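Local coordinates for uncharacterized protein (Bacillus thuringiensis serovar kurstaki, PDB 4XE7), which is a bacterial actin-like protein of the ParM type and probably assembles into nucleotide-dependent filaments that segregate plasmid DNA, at residues Asp116-Lys121 and Leu125-Leu130; Asn244-Asp249 and Lys254-Asn259; Glu301-Arg306 and Val374-Ala379. All coordinates share one frame; numbering follows the deposited sequence.

In the fold
From the N terminus, the chain first builds most of a mixed eight-strand sheet. Contact 1 then closes a very short loop, packing the loop 116-121 onto the start of helix 123-140. Contact 2 closes the hairpin of strands 242-248 and 251-260, at one margin of the second, five-strand sheet. Contact 3 closes a longer loop of 67 residues and brings helix 300-317 to the two short helices after strand 366-370. The three loops follow one another; none nests or crosses. Contacts 1 and 3 lie on opposite sides of the chain's centre, with their own centres about 33 Å apart.

Contact 1 of 3, residues Asp116-Lys121 and Leu125-Leu130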
loop_
_atom_site.group_PDB
_atom_site.type_symbol
_atom_site.label_atom_id
_atom_site.label_comp_id
_atom_site.label_asym_id
_atom_site.label_seq_id
_atom_site.Cartn_x
_atom_site.Cartn_y
_atom_site.Cartn_z
ATOM N N ASP A 116 15.131 -14.072 5.006
ATOM C CA ASP A 116 15.500 -12.985 5.904
ATOM C C ASP A 116 15.821 -11.714 5.117
ATOM O O ASP A 116 16.761 -11.701 4.329
ATOM C CB ASP A 116 16.702 -13.399 6.752
ATOM C CG ASP A 116 17.006 -12.413 7.856
ATOM O OD1 ASP A 116 16.071 -11.711 8.294
ATOM O OD2 ASP A 116 18.177 -12.341 8.285
ATOM N N LYS A 117 15.050 -10.653 5.336
ATOM C CA LYS A 117 15.182 -9.422 4.544
ATOM C C LYS A 117 16.564 -8.783 4.637
ATOM O O LYS A 117 17.100 -8.290 3.645
ATOM C CB LYS A 117 14.143 -8.392 4.979
ATOM C CG LYS A 117 12.770 -8.609 4.402
ATOM C CD LYS A 117 11.841 -7.502 4.846
ATOM C CE LYS A 117 10.496 -7.619 4.163
ATOM N NZ LYS A 117 9.889 -8.951 4.392
ATOM N N PHE A 118 17.152 -8.789 5.825
ATOM C CA PHE A 118 18.350 -7.984 6.019
ATOM C C PHE A 118 19.628 -8.792 6.288
ATOM O O PHE A 118 20.588 -8.279 6.877
ATOM C CB PHE A 118 18.086 -6.970 7.129
ATOM C CG PHE A 118 17.007 -5.978 6.776
ATOM C CD1 PHE A 118 15.775 -6.008 7.412
ATOM C CD2 PHE A 118 17.216 -5.044 5.774
ATOM C CE1 PHE A 118 14.783 -5.105 7.073
ATOM C CE2 PHE A 118 16.227 -4.139 5.428
ATOM C CZ PHE A 118 15.008 -4.169 6.074
ATOM N N SER A 119 19.649 -10.034 5.806
ATOM C CA SER A 119 20.883 -10.820 5.747
ATOM C C SER A 119 21.848 -10.154 4.776
ATOM O O SER A 119 21.441 -9.288 4.000
ATOM C CB SER A 119 20.599 -12.254 5.306
ATOM O OG SER A 119 20.219 -12.293 3.941
ATOM N N GLN A 120 23.117 -10.550 4.802
ATOM C CA GLN A 120 24.103 -9.915 3.937
ATOM C C GLN A 120 23.807 -10.145 2.451
ATOM O O GLN A 120 24.114 -9.290 1.614
ATOM C CB GLN A 120 25.510 -10.400 4.285
ATOM C CG GLN A 120 25.992 -9.880 5.631
ATOM C CD GLN A 120 27.286 -9.092 5.533
ATOM O OE1 GLN A 120 27.294 -7.866 5.683
ATOM N NE2 GLN A 120 28.392 -9.793 5.295
ATOM N N LYS A 121 23.186 -11.277 2.121
ATOM C CA LYS A 121 22.859 -11.563 0.723
ATOM C C LYS A 121 21.593 -10.822 0.259
ATOM O O LYS A 121 21.463 -10.502 -0.918
ATOM C CB LYS A 121 22.703 -13.076 0.504
ATOM C CG LYS A 121 21.347 -13.642 0.912
ATOM C CD LYS A 121 20.885 -14.775 -0.009
ATOM C CE LYS A 121 19.565 -15.383 0.477
ATOM N NZ LYS A 121 19.528 -15.619 1.955
ATOM N N LEU A 125 18.593 -5.666 -1.567
ATOM C CA LEU A 125 17.266 -5.706 -2.201
ATOM C C LEU A 125 16.262 -4.780 -1.510
ATOM O O LEU A 125 15.376 -4.217 -2.155
ATOM C CB LEU A 125 16.680 -7.123 -2.192
ATOM C CG LEU A 125 17.427 -8.266 -2.871
ATOM C CD1 LEU A 125 16.695 -9.595 -2.639
ATOM C CD2 LEU A 125 17.591 -7.980 -4.364
ATOM N N HIS A 126 16.389 -4.653 -0.192
ATOM C CA HIS A 126 15.401 -3.932 0.598
ATOM C C HIS A 126 15.884 -2.552 1.006
ATOM O O HIS A 126 15.079 -1.639 1.127
ATOM C CB HIS A 126 15.010 -4.773 1.825
ATOM C CG HIS A 126 14.373 -6.078 1.452
ATOM N ND1 HIS A 126 13.055 -6.172 1.057
ATOM C CD2 HIS A 126 14.888 -7.322 1.342
ATOM C CE1 HIS A 126 12.781 -7.426 0.747
ATOM N NE2 HIS A 126 13.875 -8.145 0.905
ATOM N N LEU A 127 17.194 -2.384 1.192
ATOM C CA LEU A 127 17.720 -1.063 1.548
ATOM C C LEU A 127 17.637 -0.065 0.395
ATOM O O LEU A 127 17.278 1.111 0.593
ATOM C CB LEU A 127 19.166 -1.161 2.020
ATOM C CG LEU A 127 19.357 -1.851 3.371
ATOM C CD1 LEU A 127 20.840 -2.070 3.645
ATOM C CD2 LEU A 127 18.702 -1.050 4.488
ATOM N N ILE A 128 17.956 -0.522 -0.810
ATOM C CA ILE A 128 17.969 0.388 -1.951
ATOM C C ILE A 128 16.571 0.995 -2.202
ATOM O O ILE A 128 16.452 2.210 -2.323
ATOM C CB ILE A 128 18.540 -0.301 -3.198
ATOM C CG1 ILE A 128 20.066 -0.453 -3.029
ATOM C CG2 ILE A 128 18.203 0.505 -4.450
ATOM C CD1 ILE A 128 20.782 -1.284 -4.092
ATOM N N PRO A 129 15.504 0.174 -2.231
ATOM C CA PRO A 129 14.188 0.808 -2.363
ATOM C C PRO A 129 13.789 1.650 -1.153
ATOM O O PRO A 129 13.115 2.665 -1.331
ATOM C CB PRO A 129 13.240 -0.380 -2.530
ATOM C CG PRO A 129 14.125 -1.449 -3.137
ATOM C CD PRO A 129 15.417 -1.284 -2.407
ATOM N N LEU A 130 14.201 1.258 0.043
ATOM C CA LEU A 130 13.889 2.058 1.231
ATOM C C LEU A 130 14.533 3.443 1.141
ATOM O O LEU A 130 13.855 4.457 1.295
ATOM C CB LEU A 130 14.343 1.331 2.507
ATOM C CG LEU A 130 14.491 2.170 3.779
ATOM C CD1 LEU A 130 13.113 2.489 4.403
ATOM C CD2 LEU A 130 15.378 1.491 4.796
#
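Lys-117 and His-126 both carry CG beside the backbone N and anti to the carbonyl carbon (chi1 -80° and -62°). These torsions bring the aliphatic part of the lysine across the imidazole at about a right angle. Lys-117 CG sits over one face of the His-126 ring, 3.8 Å from its centroid and 14° off the ring normal. This is a CH-pi contact. The nearest ring atom is His-126 NE2, 3.7 Å from Lys-117 CG. The ring also meets the backbone of the loop: Lys-117 O lies 3.3 Å from His-126 CD2.

Phe-118 adds an apolar contact next to this pair. Its CE2 reaches His-126 CB at 3.9 Å. The same CE2 approaches Leu-127 CD2 at 4.1 Å, so one ring corner touches two successive helix residues. Lys-117 CB lies over one face of the Phe-118 ring, 3.8 Å above its plane and toward its rim. Lys-117 therefore packs against both rings. A type I turn from Asp-116 to Ser-119 holds Lys-117 and Phe-118 at its two central positions.

The lysine chain bends at its last torsion, and NZ makes a weak hydrogen bond to Asn-19 OD1. Asp-116 bridges to Arg-162, and Ser-119 OG bonds to Asn-122 N just before the helix. Lys-117, Phe-118 and His-126 all touch Thr-17. The link from strand 13-17 to strand 21-27, which includes Asn-19, corresponds to the first phosphate-binding loop of actin-like ATPases, so this packing probably lies beside the nucleotide cleft of the actin fold, here in its apo form.

Contact 2 of 3, residues Asn244-Asp249 and Lys254-Asn259; sequences NAFFED and KKLSTN
Asn-244 and Thr-258 form an antiparallel hydrogen-bonded pair. Asn-244 N gives its hydrogen to Thr-258 O at 2.8 Å, with a bent N-H...O angle of 143°. The return bond, Thr-258 N to Asn-244 O, is 3.0 Å long and straighter, at 164°. The two side chains lie side by side on the same face of the sheet. Ser-257 CA also comes within 3.3 Å of Asn-244 O, as a CA-H...O contact.

Two residues on from Asn-244, a side chain takes the place of a backbone acceptor. Phe-246 N donates to Ser-257 OG at 2.9 Å, and the bond is nearly straight. With OG beside its own backbone N (chi1 -55°), Ser-257 turns its hydroxyl to the neighbouring strand. The hydroxyl is gripped twice, since it also bonds to Asn-253 O. Asn-253 further bonds to the backbone of Phe-246, and its OD1 takes the N-H of Leu-256. Residues 254-256 have helical backbone angles, so the chain makes a detour here and Ser-257 bridges the break in the strand.

Leu-256 lies alongside Phe-246, pointing the same way. Its CD1 meets the ring obliquely, 3.9 Å from Phe-246 CD2.

Farther out, Asn-244 ND2 is held by Asn-235 OD1 of the next strand. Ala-245 and Phe-247 bond through their backbones to strand 232-237, so strand 242-248 runs between that strand and strand 251-260. Helix 337-362 packs on the face that bears Asn-244 and Phe-246, through Phe-358, and Thr-362 also touches Phe-246.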
loop_
_atom_site.group_PDB
_atom_site.type_symbol
_atom_site.label_atom_id
_atom_site.label_comp_id
_atom_site.label_asym_id
_atom_site.label_seq_id
_atom_site.Cartn_x
_atom_site.Cartn_y
_atom_site.Cartn_z
ATOM N N ASN A 244 -7.244 -13.706 7.941
ATOM C CA ASN A 244 -7.940 -13.468 9.208
ATOM C C ASN A 244 -6.950 -13.513 10.365
ATOM O O ASN A 244 -6.584 -14.583 10.824
ATOM C CB ASN A 244 -9.055 -14.489 9.415
ATOM C CG ASN A 244 -9.951 -14.618 8.198
ATOM O OD1 ASN A 244 -9.833 -15.563 7.410
ATOM N ND2 ASN A 244 -10.831 -13.642 8.018
ATOM N N ALA A 245 -6.504 -12.338 10.804
ATOM C CA ALA A 245 -5.505 -12.234 11.864
ATOM C C ALA A 245 -6.160 -11.916 13.199
ATOM O O ALA A 245 -7.072 -11.092 13.265
ATOM C CB ALA A 245 -4.458 -11.157 11.515
ATOM N N PHE A 246 -5.699 -12.571 14.263
ATOM C CA PHE A 246 -6.213 -12.272 15.595
ATOM C C PHE A 246 -5.085 -11.856 16.522
ATOM O O PHE A 246 -4.090 -12.569 16.681
ATOM C CB PHE A 246 -6.967 -13.465 16.156
ATOM C CG PHE A 246 -7.502 -13.254 17.544
ATOM C CD1 PHE A 246 -8.243 -12.125 17.858
ATOM C CD2 PHE A 246 -7.296 -14.210 18.525
ATOM C CE1 PHE A 246 -8.751 -11.949 19.124
ATOM C CE2 PHE A 246 -7.802 -14.041 19.805
ATOM C CZ PHE A 246 -8.534 -12.903 20.099
ATOM N N PHE A 247 -5.239 -10.683 17.118
ATOM C CA PHE A 247 -4.224 -10.131 18.015
ATOM C C PHE A 247 -4.757 -10.031 19.438
ATOM O O PHE A 247 -5.811 -9.434 19.683
ATOM C CB PHE A 247 -3.773 -8.749 17.537
ATOM C CG PHE A 247 -3.166 -8.738 16.162
ATOM C CD1 PHE A 247 -1.806 -8.966 15.985
ATOM C CD2 PHE A 247 -3.948 -8.471 15.044
ATOM C CE1 PHE A 247 -1.242 -8.943 14.711
ATOM C CE2 PHE A 247 -3.393 -8.451 13.770
ATOM C CZ PHE A 247 -2.037 -8.682 13.601
ATOM N N GLU A 248 -4.017 -10.617 20.373
ATOM C CA GLU A 248 -4.396 -10.655 21.776
ATOM C C GLU A 248 -3.201 -10.198 22.585
ATOM O O GLU A 248 -2.098 -10.708 22.391
ATOM C CB GLU A 248 -4.817 -12.072 22.176
ATOM C CG GLU A 248 -5.944 -12.164 23.185
ATOM C CD GLU A 248 -6.462 -13.594 23.355
ATOM O OE1 GLU A 248 -5.939 -14.518 22.684
ATOM O OE2 GLU A 248 -7.401 -13.790 24.155
ATOM N N ASP A 249 -3.413 -9.228 23.469
ATOM C CA ASP A 249 -2.340 -8.710 24.304
ATOM C C ASP A 249 -1.154 -8.253 23.457
ATOM O O ASP A 249 0.002 -8.481 23.813
ATOM C CB ASP A 249 -1.895 -9.774 25.316
ATOM C CG ASP A 249 -2.993 -10.136 26.301
ATOM O OD1 ASP A 249 -3.568 -9.210 26.913
ATOM O OD2 ASP A 249 -3.294 -11.342 26.447
ATOM N N LYS A 254 -1.091 -17.227 16.463
ATOM C CA LYS A 254 -0.846 -18.029 15.262
ATOM C C LYS A 254 -1.829 -19.187 15.110
ATOM O O LYS A 254 -2.190 -19.560 13.989
ATOM C CB LYS A 254 0.584 -18.572 15.269
ATOM C CG LYS A 254 1.646 -17.494 15.215
ATOM C CD LYS A 254 3.048 -18.096 15.203
ATOM C CE LYS A 254 4.096 -17.006 15.078
ATOM N NZ LYS A 254 3.606 -15.899 14.203
ATOM N N LYS A 255 -2.246 -19.763 16.235
ATOM C CA LYS A 255 -3.169 -20.901 16.219
ATOM C C LYS A 255 -4.525 -20.551 15.593
ATOM O O LYS A 255 -5.018 -21.240 14.695
ATOM C CB LYS A 255 -3.387 -21.430 17.641
ATOM C CG LYS A 255 -2.194 -22.139 18.251
ATOM C CD LYS A 255 -2.594 -22.757 19.583
ATOM C CE LYS A 255 -1.591 -23.795 20.038
ATOM N NZ LYS A 255 -2.002 -24.346 21.359
ATOM N N LEU A 256 -5.119 -19.472 16.078
ATOM C CA LEU A 256 -6.436 -19.053 15.620
ATOM C C LEU A 256 -6.378 -18.348 14.273
ATOM O O LEU A 256 -7.258 -18.525 13.438
ATOM C CB LEU A 256 -7.081 -18.155 16.670
ATOM C CG LEU A 256 -7.468 -18.946 17.919
ATOM C CD1 LEU A 256 -8.042 -18.040 18.995
ATOM C CD2 LEU A 256 -8.470 -20.021 17.539
ATOM N N SER A 257 -5.337 -17.552 14.059
ATOM C CA SER A 257 -5.192 -16.820 12.811
ATOM C C SER A 257 -5.002 -17.772 11.633
ATOM O O SER A 257 -4.438 -18.864 11.768
ATOM C CB SER A 257 -4.022 -15.837 12.883
ATOM O OG SER A 257 -4.167 -14.959 13.988
ATOM N N THR A 258 -5.486 -17.351 10.476
ATOM C CA THR A 258 -5.448 -18.202 9.306
ATOM C C THR A 258 -5.664 -17.369 8.046
ATOM O O THR A 258 -5.809 -16.145 8.110
ATOM C CB THR A 258 -6.505 -19.317 9.411
ATOM O OG1 THR A 258 -6.367 -20.223 8.313
ATOM C CG2 THR A 258 -7.905 -18.715 9.402
ATOM N N ASN A 259 -5.664 -18.022 6.893
ATOM C CA ASN A 259 -5.882 -17.316 5.642
ATOM C C ASN A 259 -6.582 -18.235 4.669
ATOM O O ASN A 259 -6.341 -19.440 4.685
ATOM C CB ASN A 259 -4.562 -16.817 5.056
ATOM C CG ASN A 259 -3.568 -17.933 4.839
ATOM O OD1 ASN A 259 -3.655 -18.673 3.857
ATOM N ND2 ASN A 259 -2.612 -18.064 5.756
#

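Contact 3 of 3, residues Glu301-Arg306 and Val374-Ala379; sequences EDFIQR and VLFGYA
Phe-376 meets both Phe-303 and Ile-304, and these two pairs make up the packed part of the contact. Phe-376 CE1 lies at the edge of the Phe-303 ring, near its plane, 4.3 Å from Phe-303 CE2. Ile-304 CD1 reaches Phe-376 CD1 at 4.2 Å. Two neighbouring atoms of one ring are thus met by two successive residues of helix 300-317. Phe-376 CG is anti to the backbone N (chi1 177°), which carries the ring out from its short helix toward the other one. Ile-304 turns CD1 to the same ring through a bent second torsion (chi2 -73°).

The touch is small. It buries 91 Å² in all, and the nearest CA atoms, those of Ile-304 and Phe-376, are 7.8 Å apart. Much of the burial comes from other helices. Ile-271 of helix 265-279 touches both phenylalanines. Tyr-347 of helix 337-362 stacks edge-to-face with Phe-376, and Met-344 packs on it too.

The other side of helix 300-317 is looser and polar. Glu-301, Gln-305 and Arg-306 are exposed and take no part in the contact. Asp-302 OD2 takes the backbone N-H of Lys-298. On the other partner, Gly-377 follows directly after Phe-376. It ends helix 372-376 and is the N-cap residue of helix 378-381, so one short helix gives way to the next right after Phe-376.

Across these two segments the chemistry is wholly apolar. Leu-375 on Met-309 and Tyr-378 on Ile-316 continue the seam along helix 300-317. Between the two segments no polar pair is made, so dispersion and the burial of three hydrophobic side chains carry the contact.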
loop_
_atom_site.group_PDB
_atom_site.type_symbol
_atom_site.label_atom_id
_atom_site.label_comp_id
_atom_site.label_asym_id
_atom_site.label_seq_id
_atom_site.Cartn_x
_atom_site.Cartn_y
_atom_site.Cartn_z
ATOM N N GLU A 301 -8.519 -4.822 -12.488
ATOM C CA GLU A 301 -8.061 -3.585 -11.869
ATOM C C GLU A 301 -8.654 -2.391 -12.611
ATOM O O GLU A 301 -9.052 -1.400 -12.009
ATOM C CB GLU A 301 -6.527 -3.525 -11.861
ATOM C CG GLU A 301 -5.837 -4.563 -10.960
ATOM C CD GLU A 301 -6.023 -6.013 -11.417
ATOM O OE1 GLU A 301 -6.046 -6.285 -12.641
ATOM O OE2 GLU A 301 -6.151 -6.888 -10.538
ATOM N N ASP A 302 -8.705 -2.501 -13.929
ATOM C CA ASP A 302 -9.381 -1.536 -14.787
ATOM C C ASP A 302 -10.873 -1.343 -14.395
ATOM O O ASP A 302 -11.387 -0.221 -14.243
ATOM C CB ASP A 302 -9.255 -2.022 -16.230
ATOM C CG ASP A 302 -9.580 -0.960 -17.234
ATOM O OD1 ASP A 302 -9.206 0.206 -16.990
ATOM O OD2 ASP A 302 -10.210 -1.298 -18.268
ATOM N N PHE A 303 -11.565 -2.458 -14.233
ATOM C CA PHE A 303 -12.952 -2.441 -13.779
ATOM C C PHE A 303 -13.079 -1.817 -12.363
ATOM O O PHE A 303 -13.967 -0.999 -12.127
ATOM C CB PHE A 303 -13.501 -3.874 -13.839
ATOM C CG PHE A 303 -14.726 -4.104 -13.003
ATOM C CD1 PHE A 303 -15.987 -3.891 -13.533
ATOM C CD2 PHE A 303 -14.616 -4.568 -11.699
ATOM C CE1 PHE A 303 -17.128 -4.122 -12.763
ATOM C CE2 PHE A 303 -15.753 -4.807 -10.917
ATOM C CZ PHE A 303 -17.006 -4.576 -11.456
ATOM N N ILE A 304 -12.188 -2.180 -11.434
ATOM C CA ILE A 304 -12.221 -1.562 -10.111
ATOM C C ILE A 304 -11.984 -0.043 -10.192
ATOM O O ILE A 304 -12.771 0.747 -9.656
ATOM C CB ILE A 304 -11.184 -2.196 -9.141
ATOM C CG1 ILE A 304 -11.556 -3.646 -8.820
ATOM C CG2 ILE A 304 -11.099 -1.404 -7.831
ATOM C CD1 ILE A 304 -12.736 -3.776 -7.903
ATOM N N GLN A 305 -10.913 0.368 -10.869
ATOM C CA GLN A 305 -10.540 1.784 -10.867
ATOM C C GLN A 305 -11.536 2.665 -11.623
ATOM O O GLN A 305 -11.876 3.750 -11.151
ATOM C CB GLN A 305 -9.138 1.985 -11.459
ATOM C CG GLN A 305 -8.012 1.322 -10.659
ATOM C CD GLN A 305 -8.050 1.653 -9.167
ATOM O OE1 GLN A 305 -8.089 0.759 -8.315
ATOM N NE2 GLN A 305 -8.036 2.944 -8.848
ATOM N N ARG A 306 -11.994 2.218 -12.794
ATOM C CA ARG A 306 -12.857 3.064 -13.636
ATOM C C ARG A 306 -14.345 3.014 -13.272
ATOM O O ARG A 306 -15.015 4.048 -13.236
ATOM C CB ARG A 306 -12.700 2.687 -15.118
ATOM C CG ARG A 306 -11.540 3.371 -15.811
ATOM C CD ARG A 306 -11.121 2.599 -17.039
ATOM N NE ARG A 306 -12.162 2.617 -18.051
ATOM C CZ ARG A 306 -12.521 1.562 -18.768
ATOM N NH1 ARG A 306 -11.918 0.397 -18.592
ATOM N NH2 ARG A 306 -13.482 1.679 -19.668
ATOM N N VAL A 374 -13.007 -4.776 1.020
ATOM C CA VAL A 374 -13.991 -3.970 1.735
ATOM C C VAL A 374 -14.615 -2.948 0.792
ATOM O O VAL A 374 -15.807 -2.645 0.879
ATOM C CB VAL A 374 -13.367 -3.258 2.943
ATOM C CG1 VAL A 374 -14.399 -2.466 3.693
ATOM C CG2 VAL A 374 -12.739 -4.277 3.887
ATOM N N LEU A 375 -13.798 -2.444 -0.124
ATOM C CA LEU A 375 -14.243 -1.470 -1.105
ATOM C C LEU A 375 -15.176 -2.111 -2.125
ATOM O O LEU A 375 -16.206 -1.549 -2.465
ATOM C CB LEU A 375 -13.040 -0.857 -1.813
ATOM C CG LEU A 375 -11.974 -0.213 -0.923
ATOM C CD1 LEU A 375 -10.740 0.135 -1.752
ATOM C CD2 LEU A 375 -12.514 1.015 -0.221
ATOM N N PHE A 376 -14.805 -3.285 -2.617
ATOM C CA PHE A 376 -15.660 -4.021 -3.544
ATOM C C PHE A 376 -16.990 -4.417 -2.890
ATOM O O PHE A 376 -18.076 -4.259 -3.491
ATOM C CB PHE A 376 -14.928 -5.269 -4.062
ATOM C CG PHE A 376 -15.761 -6.132 -4.982
ATOM C CD1 PHE A 376 -16.112 -5.683 -6.250
ATOM C CD2 PHE A 376 -16.183 -7.387 -4.583
ATOM C CE1 PHE A 376 -16.879 -6.472 -7.094
ATOM C CE2 PHE A 376 -16.935 -8.191 -5.428
ATOM C CZ PHE A 376 -17.288 -7.728 -6.686
ATOM N N GLY A 377 -16.898 -4.914 -1.655
ATOM C CA GLY A 377 -18.052 -5.446 -0.931
ATOM C C GLY A 377 -18.745 -4.456 -0.022
ATOM O O GLY A 377 -19.637 -4.830 0.746
ATOM N N TYR A 378 -18.360 -3.187 -0.131
ATOM C CA TYR A 378 -18.858 -2.141 0.763
ATOM C C TYR A 378 -20.395 -2.089 0.867
ATOM O O TYR A 378 -20.922 -1.926 1.962
ATOM C CB TYR A 378 -18.319 -0.759 0.338
ATOM C CG TYR A 378 -18.702 0.348 1.312
ATOM C CD1 TYR A 378 -19.822 1.143 1.095
ATOM C CD2 TYR A 378 -17.959 0.572 2.466
ATOM C CE1 TYR A 378 -20.191 2.151 2.017
ATOM C CE2 TYR A 378 -18.314 1.562 3.376
ATOM C CZ TYR A 378 -19.427 2.354 3.142
ATOM O OH TYR A 378 -19.775 3.337 4.048
ATOM N N ALA A 379 -21.109 -2.221 -0.251
ATOM C CA ALA A 379 -22.566 -2.069 -0.221
ATOM C C ALA A 379 -23.233 -3.040 0.741
ATOM O O ALA A 379 -24.227 -2.706 1.375
ATOM C CB ALA A 379 -23.155 -2.240 -1.633
#